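PDB 5XFM: alpha-glucosidase, which hydrolyses beta-L-arabinopyranosides and alpha-galactosides, as a bifunctional, calcium-binding member of glycoside hydrolase family 97. Local coordinates for residues 68-73 and 99-104; 294-299 and 324-329; 525-530 and 550-555. The protein carries 1 engineered substitution. One frame throughout, in Å; residues are numbered along the deposited sequence.

Contact 1 (68-73 and 99-104); sequences LKLTGH and LTCHLE
Thr71 meets His102 where an antiparallel ladder gains one residue. Leu70 pairs with Leu103 and His73 with Cys101, three steps along strand 69-73 against two along strand 99-104, which defines a beta bulge with Thr71 and Gly72 facing His102. Both strands belong to the hairpin 69-83/91-104, at one outer border of a nine-stranded antiparallel sheet in the N-terminal domain, which is related to the galactose mutarotases.

Thr71 can be followed outward from CB, which lies 3.9 Å from His102 O. One branch, OG1, falls between the backbone N and the carbonyl carbon (chi1 54°), and this turns it back to His102 O at 3.0 Å, from well above the carbonyl plane. The same oxygen takes Thr71 N at 2.8 Å, so one residue grips it twice. The other branch, CG2, leads to Glu104, 3.6 Å from OE1, and the two side chains cross at about a right angle. At the bulge itself, His102 N bonds to Gly72 O at 2.9 Å, while His102 ND1 reaches that oxygen in the plane of its ring through a weak bond.

The face with Leu70, Cys101 and Leu103 is largely apolar, with His73 at its end. CG of Leu70 is anti to the backbone N (chi1 -180°); its branch CD1 lies 3.6 Å from Cys101 CB and 3.7 Å from Leu103 CD2. Val32 also touches Leu103. The other face bears Lys69, His102 and Glu104. With two donors of Thr71 on His102 O, the bulge is probably held in place by side chain and backbone together.

Contact 2 (294-299 and 324-329); sequences FGRGTW and MGYEYA
Arg296 lays its aliphatic root on Tyr326: CB stands over the centre of the ring, 3.4 Å from the centroid and 8° off the ring normal, a CH-pi contact. The opposite face of that ring is taken by Met324 CB. Bends at chi2 (83°) and chi3 fold the arginine back, and the ring atom CD1 of Tyr326 lies 3.7 Å above the guanidinium plane, over its centre, the two planes 47° apart. At the edge of the guanidinium, Arg296 NE forms a salt bridge with Glu327 OE1 at 3.0 Å, nearly in plane and on the syn lone pair. Arg296 N bonds to OE1 too, again at 3.0 Å, so a single carboxylate oxygen receives both donors.

These residues join two neighbouring parallel strands, 295-299 and 328-331, linked through helix 311-324; this is a beta-alpha-beta unit of the TIM-barrel-type domain. Tyr328 N meets Arg296 O at 2.8 Å, and Thr298 N meets Tyr328 O at 3.0 Å. Gly325, with positive phi, closes the helix in a Schellman motif just before Tyr326.

Thr298 splits its side chain: CG2 approaches Tyr326 CD2 at 3.9 Å, whereas OG1 packs on Ala329 CB and bonds to Tyr317 O of the connecting helix. The hydroxyl of Tyr326 is held by Met547 O.

Contact 3 (525-530 and 550-555); sequences PVQNFA and VPTTWD
Phe529 and Val550 reach toward each other tip to tip, with ring atom CE1 3.8 Å from Val550 CG1. One face of the phenyl ring bears Gln527 CB, 3.4 Å above its plane and offset toward the rim. Across the contact the indole of Trp554 has the backbone carbon of Thr552 over one face, also toward the rim, and forms a cation-pi pair with Arg572. The setting is the TIM-barrel-type domain: the weakly bonded strand 526-528 lies beside strand 295-299, and residues 550-555 form the loop that leads from helix 541-549 into the C-terminal beta domain.

Thr552 carries the direct polar link. Its OG1 sits between the backbone N and the carbonyl carbon (chi1 70°) and donates to Pro525 O at 2.6 Å, tilted 31° from the carbonyl plane. The methyl CG2, anti to the carbonyl carbon, packs 3.6 Å from Gln527 CG as the two side chains slide past each other in opposite directions. An alanine here would probably leave Pro525 O without its threonine donor and open a gap beside Gln527 CG.

Farther along the glutamine, the amide joins the loop through water. NE2 has a weak bond to one water, which lies 2.9 Å from Thr552 O and also accepts weakly from Trp554 NE1. NE2 has another weak bond, to Leu522 O. A second water accepts from Gln527 NE2 at 3.2 Å and lies 2.9 Å from Pro551 O.

In the fold
From the N terminus, the three contacts follow one another in series; none nests in or crosses another. Contact 1 closes a 25-residue connection, mostly strand, within the N-terminal beta domain. Its centre is about 53 Å from that of contact 2, on the opposite side of the chain's centre. Contact 2 closes 24 residues, largely helical, between adjacent barrel strands. Contact 3 closes 19 residues containing helices 535-538 and 541-549, tying a barrel strand to the loop before the C-terminal beta domain. Contacts 2 and 3 have centres about 9 Å apart and both reach the same sheet, through neighbouring strands 295-299 and 526-528: Gly297 N lies 2.7 Å from Gln527 O, a probable hydrogen bond.

Contact 1 (68-73 and 99-104)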
loop_
_atom_site.group_PDB
_atom_site.type_symbol
_atom_site.label_atom_id
_atom_site.label_comp_id
_atom_site.label_asym_id
_atom_site.label_seq_id
_atom_site.Cartn_x
_atom_site.Cartn_y
_atom_site.Cartn_z
ATOM N N LEU A 68 2.994 -27.411 -22.544
ATOM C CA LEU A 68 4.257 -27.567 -21.845
ATOM C C LEU A 68 4.392 -28.953 -21.237
ATOM O O LEU A 68 3.398 -29.641 -21.005
ATOM C CB LEU A 68 4.420 -26.497 -20.752
ATOM C CG LEU A 68 4.892 -25.069 -21.094
ATOM C CD1 LEU A 68 4.417 -24.573 -22.447
ATOM C CD2 LEU A 68 4.466 -24.095 -19.989
ATOM N N LYS A 69 5.633 -29.357 -20.985
ATOM C CA LYS A 69 5.894 -30.582 -20.248
ATOM C C LYS A 69 6.492 -30.208 -18.906
ATOM O O LYS A 69 7.259 -29.250 -18.813
ATOM C CB LYS A 69 6.851 -31.507 -20.999
ATOM C CG LYS A 69 6.500 -31.762 -22.452
ATOM C CD LYS A 69 7.647 -32.468 -23.166
ATOM C CE LYS A 69 7.268 -32.848 -24.589
ATOM N NZ LYS A 69 6.211 -33.902 -24.619
ATOM N N LEU A 70 6.098 -30.931 -17.865
ATOM C CA LEU A 70 6.740 -30.822 -16.566
ATOM C C LEU A 70 7.814 -31.900 -16.528
ATOM O O LEU A 70 7.523 -33.068 -16.274
ATOM C CB LEU A 70 5.728 -31.014 -15.437
ATOM C CG LEU A 70 6.228 -30.922 -13.995
ATOM C CD1 LEU A 70 6.674 -29.512 -13.672
ATOM C CD2 LEU A 70 5.164 -31.389 -13.014
ATOM N N THR A 71 9.056 -31.503 -16.778
ATOM C CA THR A 71 10.168 -32.449 -16.877
ATOM C C THR A 71 10.635 -32.964 -15.518
ATOM O O THR A 71 11.226 -34.043 -15.421
ATOM C CB THR A 71 11.363 -31.817 -17.621
ATOM O OG1 THR A 71 11.719 -30.585 -16.978
ATOM C CG2 THR A 71 10.987 -31.512 -19.056
ATOM N N GLY A 72 10.409 -32.176 -14.476
ATOM C CA GLY A 72 10.781 -32.584 -13.138
ATOM C C GLY A 72 10.448 -31.516 -12.122
ATOM O O GLY A 72 10.146 -30.383 -12.482
ATOM N N HIS A 73 10.532 -31.866 -10.844
ATOM C CA HIS A 73 10.253 -30.904 -9.792
ATOM C C HIS A 73 11.043 -31.181 -8.520
ATOM O O HIS A 73 11.542 -32.284 -8.305
ATOM C CB HIS A 73 8.752 -30.869 -9.496
ATOM C CG HIS A 73 8.228 -32.117 -8.856
ATOM N ND1 HIS A 73 8.149 -32.278 -7.487
ATOM C CD2 HIS A 73 7.748 -33.262 -9.397
ATOM C CE1 HIS A 73 7.644 -33.468 -7.216
ATOM N NE2 HIS A 73 7.393 -34.085 -8.357
ATOM N N LEU A 99 7.787 -25.311 -3.895
ATOM C CA LEU A 99 7.729 -26.226 -5.024
ATOM C C LEU A 99 8.394 -25.606 -6.245
ATOM O O LEU A 99 7.981 -24.552 -6.702
ATOM C CB LEU A 99 6.281 -26.584 -5.354
ATOM C CG LEU A 99 6.094 -27.395 -6.637
ATOM C CD1 LEU A 99 6.786 -28.752 -6.515
ATOM C CD2 LEU A 99 4.620 -27.556 -6.970
ATOM N N THR A 100 9.424 -26.255 -6.772
ATOM C CA THR A 100 10.053 -25.797 -8.000
ATOM C C THR A 100 9.679 -26.718 -9.147
ATOM O O THR A 100 9.946 -27.914 -9.109
ATOM C CB THR A 100 11.592 -25.722 -7.884
ATOM O OG1 THR A 100 11.958 -24.869 -6.790
ATOM C CG2 THR A 100 12.188 -25.162 -9.173
ATOM N N CYS A 101 9.024 -26.154 -10.149
ATOM C CA CYS A 101 8.604 -26.894 -11.330
ATOM C C CYS A 101 9.465 -26.547 -12.542
ATOM O O CYS A 101 9.683 -25.371 -12.852
ATOM C CB CYS A 101 7.130 -26.615 -11.630
ATOM S SG CYS A 101 6.016 -27.177 -10.319
ATOM N N HIS A 102 9.949 -27.580 -13.222
ATOM C CA HIS A 102 10.742 -27.397 -14.427
ATOM C C HIS A 102 9.924 -27.721 -15.662
ATOM O O HIS A 102 9.542 -28.871 -15.884
ATOM C CB HIS A 102 12.013 -28.253 -14.378
ATOM C CG HIS A 102 12.951 -27.874 -13.274
ATOM N ND1 HIS A 102 12.852 -28.388 -11.999
ATOM C CD2 HIS A 102 14.012 -27.033 -13.258
ATOM C CE1 HIS A 102 13.807 -27.875 -11.243
ATOM N NE2 HIS A 102 14.527 -27.052 -11.985
ATOM N N LEU A 103 9.654 -26.690 -16.457
ATOM C CA LEU A 103 8.800 -26.809 -17.630
ATOM C C LEU A 103 9.595 -26.710 -18.921
ATOM O O LEU A 103 10.650 -26.078 -18.971
ATOM C CB LEU A 103 7.716 -25.726 -17.632
ATOM C CG LEU A 103 6.841 -25.571 -16.394
ATOM C CD1 LEU A 103 5.876 -24.409 -16.592
ATOM C CD2 LEU A 103 6.086 -26.851 -16.131
ATOM N N GLU A 104 9.057 -27.323 -19.970
ATOM C CA GLU A 104 9.673 -27.301 -21.289
ATOM C C GLU A 104 8.589 -27.150 -22.352
ATOM O O GLU A 104 7.528 -27.765 -22.241
ATOM C CB GLU A 104 10.476 -28.586 -21.506
ATOM C CG GLU A 104 11.624 -28.473 -22.481
ATOM C CD GLU A 104 12.509 -29.711 -22.474
ATOM O OE1 GLU A 104 13.172 -29.968 -21.446
ATOM O OE2 GLU A 104 12.545 -30.423 -23.499
#

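Contact 2 (294-299 and 324-329)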
loop_
_atom_site.group_PDB
_atom_site.type_symbol
_atom_site.label_atom_id
_atom_site.label_comp_id
_atom_site.label_asym_id
_atom_site.label_seq_id
_atom_site.Cartn_x
_atom_site.Cartn_y
_atom_site.Cartn_z
ATOM N N PHE A 294 11.774 8.008 11.957
ATOM C CA PHE A 294 10.402 8.157 11.500
ATOM C C PHE A 294 9.591 8.973 12.500
ATOM O O PHE A 294 10.076 9.299 13.585
ATOM C CB PHE A 294 9.761 6.784 11.278
ATOM C CG PHE A 294 10.670 5.803 10.596
ATOM C CD1 PHE A 294 11.238 6.103 9.365
ATOM C CD2 PHE A 294 10.948 4.578 11.176
ATOM C CE1 PHE A 294 12.080 5.203 8.738
ATOM C CE2 PHE A 294 11.781 3.670 10.548
ATOM C CZ PHE A 294 12.346 3.984 9.326
ATOM N N GLY A 295 8.359 9.309 12.131
ATOM C CA GLY A 295 7.494 10.048 13.029
ATOM C C GLY A 295 6.375 10.842 12.389
ATOM O O GLY A 295 5.721 10.391 11.448
ATOM N N ARG A 296 6.208 12.068 12.869
ATOM C CA ARG A 296 5.016 12.859 12.600
ATOM C C ARG A 296 5.393 14.184 11.972
ATOM O O ARG A 296 6.417 14.780 12.317
ATOM C CB ARG A 296 4.229 13.118 13.887
ATOM C CG ARG A 296 3.537 11.916 14.495
ATOM C CD ARG A 296 4.492 11.101 15.348
ATOM N NE ARG A 296 5.196 11.927 16.323
ATOM C CZ ARG A 296 4.734 12.220 17.534
ATOM N NH1 ARG A 296 3.554 11.761 17.930
ATOM N NH2 ARG A 296 5.455 12.977 18.350
ATOM N N GLY A 297 4.574 14.635 11.032
ATOM C CA GLY A 297 4.806 15.905 10.380
ATOM C C GLY A 297 3.591 16.808 10.404
ATOM O O GLY A 297 2.455 16.344 10.504
ATOM N N THR A 298 3.837 18.112 10.367
ATOM C CA THR A 298 2.775 19.067 10.099
ATOM C C THR A 298 2.821 19.429 8.619
ATOM O O THR A 298 3.872 19.357 7.979
ATOM C CB THR A 298 2.886 20.326 10.970
ATOM O OG1 THR A 298 4.179 20.913 10.798
ATOM C CG2 THR A 298 2.688 19.968 12.434
ATOM N N TRP A 299 1.685 19.845 8.083
ATOM C CA TRP A 299 1.520 19.893 6.643
ATOM C C TRP A 299 0.521 20.981 6.292
ATOM O O TRP A 299 -0.687 20.785 6.439
ATOM C CB TRP A 299 1.052 18.523 6.138
ATOM C CG TRP A 299 0.898 18.396 4.655
ATOM C CD1 TRP A 299 1.567 19.098 3.691
ATOM C CD2 TRP A 299 0.037 17.484 3.963
ATOM N NE1 TRP A 299 1.164 18.686 2.441
ATOM C CE2 TRP A 299 0.224 17.697 2.581
ATOM C CE3 TRP A 299 -0.882 16.513 4.380
ATOM C CZ2 TRP A 299 -0.469 16.968 1.610
ATOM C CZ3 TRP A 299 -1.579 15.798 3.415
ATOM C CH2 TRP A 299 -1.363 16.025 2.047
ATOM N N MET A 324 3.535 20.674 18.927
ATOM C CA MET A 324 3.012 19.320 18.933
ATOM C C MET A 324 4.093 18.304 19.307
ATOM O O MET A 324 3.800 17.146 19.601
ATOM C CB MET A 324 2.409 18.992 17.567
ATOM C CG MET A 324 1.144 19.770 17.267
ATOM S SD MET A 324 -0.214 19.372 18.386
ATOM C CE MET A 324 -0.444 17.627 18.038
ATOM N N GLY A 325 5.349 18.741 19.290
ATOM C CA GLY A 325 6.458 17.843 19.552
ATOM C C GLY A 325 6.670 16.935 18.357
ATOM O O GLY A 325 7.224 15.838 18.481
ATOM N N TYR A 326 6.210 17.386 17.194
ATOM C CA TYR A 326 6.339 16.597 15.973
ATOM C C TYR A 326 7.743 16.718 15.396
ATOM O O TYR A 326 8.384 17.769 15.504
ATOM C CB TYR A 326 5.295 17.016 14.934
ATOM C CG TYR A 326 3.937 16.379 15.152
ATOM C CD1 TYR A 326 3.658 15.673 16.317
ATOM C CD2 TYR A 326 2.946 16.460 14.181
ATOM C CE1 TYR A 326 2.426 15.085 16.518
ATOM C CE2 TYR A 326 1.709 15.872 14.374
ATOM C CZ TYR A 326 1.456 15.187 15.543
ATOM O OH TYR A 326 0.231 14.601 15.741
ATOM N N GLU A 327 8.212 15.626 14.797
ATOM C CA GLU A 327 9.565 15.551 14.253
ATOM C C GLU A 327 9.752 16.328 12.961
ATOM O O GLU A 327 10.848 16.811 12.682
ATOM C CB GLU A 327 9.978 14.093 14.027
ATOM C CG GLU A 327 10.165 13.282 15.297
ATOM C CD GLU A 327 8.861 12.957 15.997
ATOM O OE1 GLU A 327 7.874 12.637 15.300
ATOM O OE2 GLU A 327 8.824 13.020 17.244
ATOM N N TYR A 328 8.705 16.413 12.152
ATOM C CA TYR A 328 8.860 16.956 10.807
ATOM C C TYR A 328 7.837 18.022 10.443
ATOM O O TYR A 328 6.793 18.162 11.086
ATOM C CB TYR A 328 8.822 15.818 9.780
ATOM C CG TYR A 328 9.951 14.823 9.973
ATOM C CD1 TYR A 328 11.276 15.199 9.772
ATOM C CD2 TYR A 328 9.696 13.527 10.399
ATOM C CE1 TYR A 328 12.309 14.303 9.965
ATOM C CE2 TYR A 328 10.724 12.624 10.595
ATOM C CZ TYR A 328 12.025 13.017 10.379
ATOM O OH TYR A 328 13.048 12.123 10.578
ATOM N N ALA A 329 8.196 18.807 9.433
ATOM C CA ALA A 329 7.269 19.671 8.729
ATOM C C ALA A 329 7.445 19.469 7.227
ATOM O O ALA A 329 8.560 19.553 6.707
ATOM C CB ALA A 329 7.487 21.135 9.105
#

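Contact 3 (525-530 and 550-555)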
loop_
_atom_site.group_PDB
_atom_site.type_symbol
_atom_site.label_atom_id
_atom_site.label_comp_id
_atom_site.label_asym_id
_atom_site.label_seq_id
_atom_site.Cartn_x
_atom_site.Cartn_y
_atom_site.Cartn_z
ATOM N N PRO A 525 4.971 5.032 7.985
ATOM C CA PRO A 525 6.085 5.321 8.899
ATOM C C PRO A 525 6.252 6.813 9.219
ATOM O O PRO A 525 6.496 7.191 10.366
ATOM C CB PRO A 525 7.311 4.817 8.125
ATOM C CG PRO A 525 6.777 3.947 7.055
ATOM C CD PRO A 525 5.442 4.467 6.711
ATOM N N VAL A 526 6.117 7.648 8.197
ATOM C CA VAL A 526 6.149 9.095 8.369
ATOM C C VAL A 526 4.753 9.650 8.101
ATOM O O VAL A 526 4.320 9.719 6.950
ATOM C CB VAL A 526 7.178 9.756 7.425
ATOM C CG1 VAL A 526 7.081 11.274 7.490
ATOM C CG2 VAL A 526 8.588 9.289 7.761
ATOM N N GLN A 527 4.044 10.024 9.160
ATOM C CA GLN A 527 2.677 10.516 9.009
ATOM C C GLN A 527 2.627 12.032 8.955
ATOM O O GLN A 527 2.959 12.709 9.926
ATOM C CB GLN A 527 1.783 10.024 10.151
ATOM C CG GLN A 527 1.547 8.513 10.216
ATOM C CD GLN A 527 0.513 8.002 9.226
ATOM O OE1 GLN A 527 0.354 8.537 8.129
ATOM N NE2 GLN A 527 -0.208 6.961 9.620
ATOM N N ASN A 528 2.184 12.557 7.820
ATOM C CA ASN A 528 1.865 13.971 7.705
ATOM C C ASN A 528 0.355 14.132 7.853
ATOM O O ASN A 528 -0.383 14.066 6.871
ATOM C CB ASN A 528 2.358 14.546 6.375
ATOM C CG ASN A 528 3.855 14.337 6.169
ATOM O OD1 ASN A 528 4.679 14.855 6.924
ATOM N ND2 ASN A 528 4.208 13.576 5.139
ATOM N N PHE A 529 -0.092 14.258 9.100
ATOM C CA PHE A 529 -1.509 14.394 9.417
ATOM C C PHE A 529 -2.066 15.733 8.967
ATOM O O PHE A 529 -1.319 16.700 8.779
ATOM C CB PHE A 529 -1.749 14.212 10.918
ATOM C CG PHE A 529 -1.421 12.837 11.421
ATOM C CD1 PHE A 529 -0.426 12.648 12.365
ATOM C CD2 PHE A 529 -2.100 11.731 10.935
ATOM C CE1 PHE A 529 -0.122 11.385 12.821
ATOM C CE2 PHE A 529 -1.803 10.467 11.387
ATOM C CZ PHE A 529 -0.814 10.292 12.335
ATOM N N ALA A 530 -3.381 15.786 8.789
ATOM C CA ALA A 530 -4.024 17.004 8.320
ATOM C C ALA A 530 -4.445 17.932 9.465
ATOM O O ALA A 530 -5.521 18.521 9.429
ATOM C CB ALA A 530 -5.226 16.648 7.470
ATOM N N VAL A 550 0.617 10.033 19.549
ATOM C CA VAL A 550 0.389 9.028 18.511
ATOM C C VAL A 550 1.684 8.408 17.955
ATOM O O VAL A 550 2.647 9.110 17.635
ATOM C CB VAL A 550 -0.462 9.629 17.343
ATOM C CG1 VAL A 550 0.316 10.672 16.554
ATOM C CG2 VAL A 550 -0.986 8.530 16.431
ATOM N N PRO A 551 1.716 7.070 17.869
ATOM C CA PRO A 551 2.833 6.377 17.220
ATOM C C PRO A 551 2.597 6.244 15.720
ATOM O O PRO A 551 1.459 6.398 15.271
ATOM C CB PRO A 551 2.853 5.007 17.908
ATOM C CG PRO A 551 1.510 4.861 18.592
ATOM C CD PRO A 551 0.733 6.136 18.439
ATOM N N THR A 552 3.657 6.005 14.953
ATOM C CA THR A 552 3.511 5.787 13.514
ATOM C C THR A 552 4.155 4.458 13.098
ATOM O O THR A 552 4.083 4.066 11.939
ATOM C CB THR A 552 4.123 6.941 12.676
ATOM O OG1 THR A 552 5.552 6.919 12.764
ATOM C CG2 THR A 552 3.600 8.291 13.142
ATOM N N THR A 553 4.799 3.780 14.046
ATOM C CA THR A 553 5.473 2.507 13.774
ATOM C C THR A 553 4.966 1.426 14.724
ATOM O O THR A 553 4.521 1.725 15.832
ATOM C CB THR A 553 6.999 2.627 13.923
ATOM O OG1 THR A 553 7.314 3.037 15.258
ATOM C CG2 THR A 553 7.551 3.651 12.935
ATOM N N TRP A 554 5.049 0.167 14.307
ATOM C CA TRP A 554 4.409 -0.893 15.073
ATOM C C TRP A 554 5.249 -2.155 15.203
ATOM O O TRP A 554 6.072 -2.463 14.345
ATOM C CB TRP A 554 3.065 -1.239 14.434
ATOM C CG TRP A 554 2.237 -0.026 14.131
ATOM C CD1 TRP A 554 2.057 0.557 12.910
ATOM C CD2 TRP A 554 1.487 0.760 15.065
ATOM N NE1 TRP A 554 1.236 1.651 13.023
ATOM C CE2 TRP A 554 0.870 1.798 14.335
ATOM C CE3 TRP A 554 1.271 0.685 16.445
ATOM C CZ2 TRP A 554 0.055 2.756 14.939
ATOM C CZ3 TRP A 554 0.455 1.637 17.044
ATOM C CH2 TRP A 554 -0.143 2.658 16.288
ATOM N N ASP A 555 5.043 -2.875 16.298
ATOM C CA ASP A 555 5.706 -4.151 16.507
ATOM C C ASP A 555 4.824 -5.328 16.102
ATOM O O ASP A 555 5.326 -6.409 15.797
ATOM C CB ASP A 555 6.139 -4.296 17.968
ATOM C CG ASP A 555 7.343 -3.444 18.296
ATOM O OD1 ASP A 555 8.358 -3.568 17.576
ATOM O OD2 ASP A 555 7.282 -2.658 19.266
HETATM O O HOH W 1 1.331 4.448 11.205
HETATM O O HOH W 2 0.072 6.241 12.682
#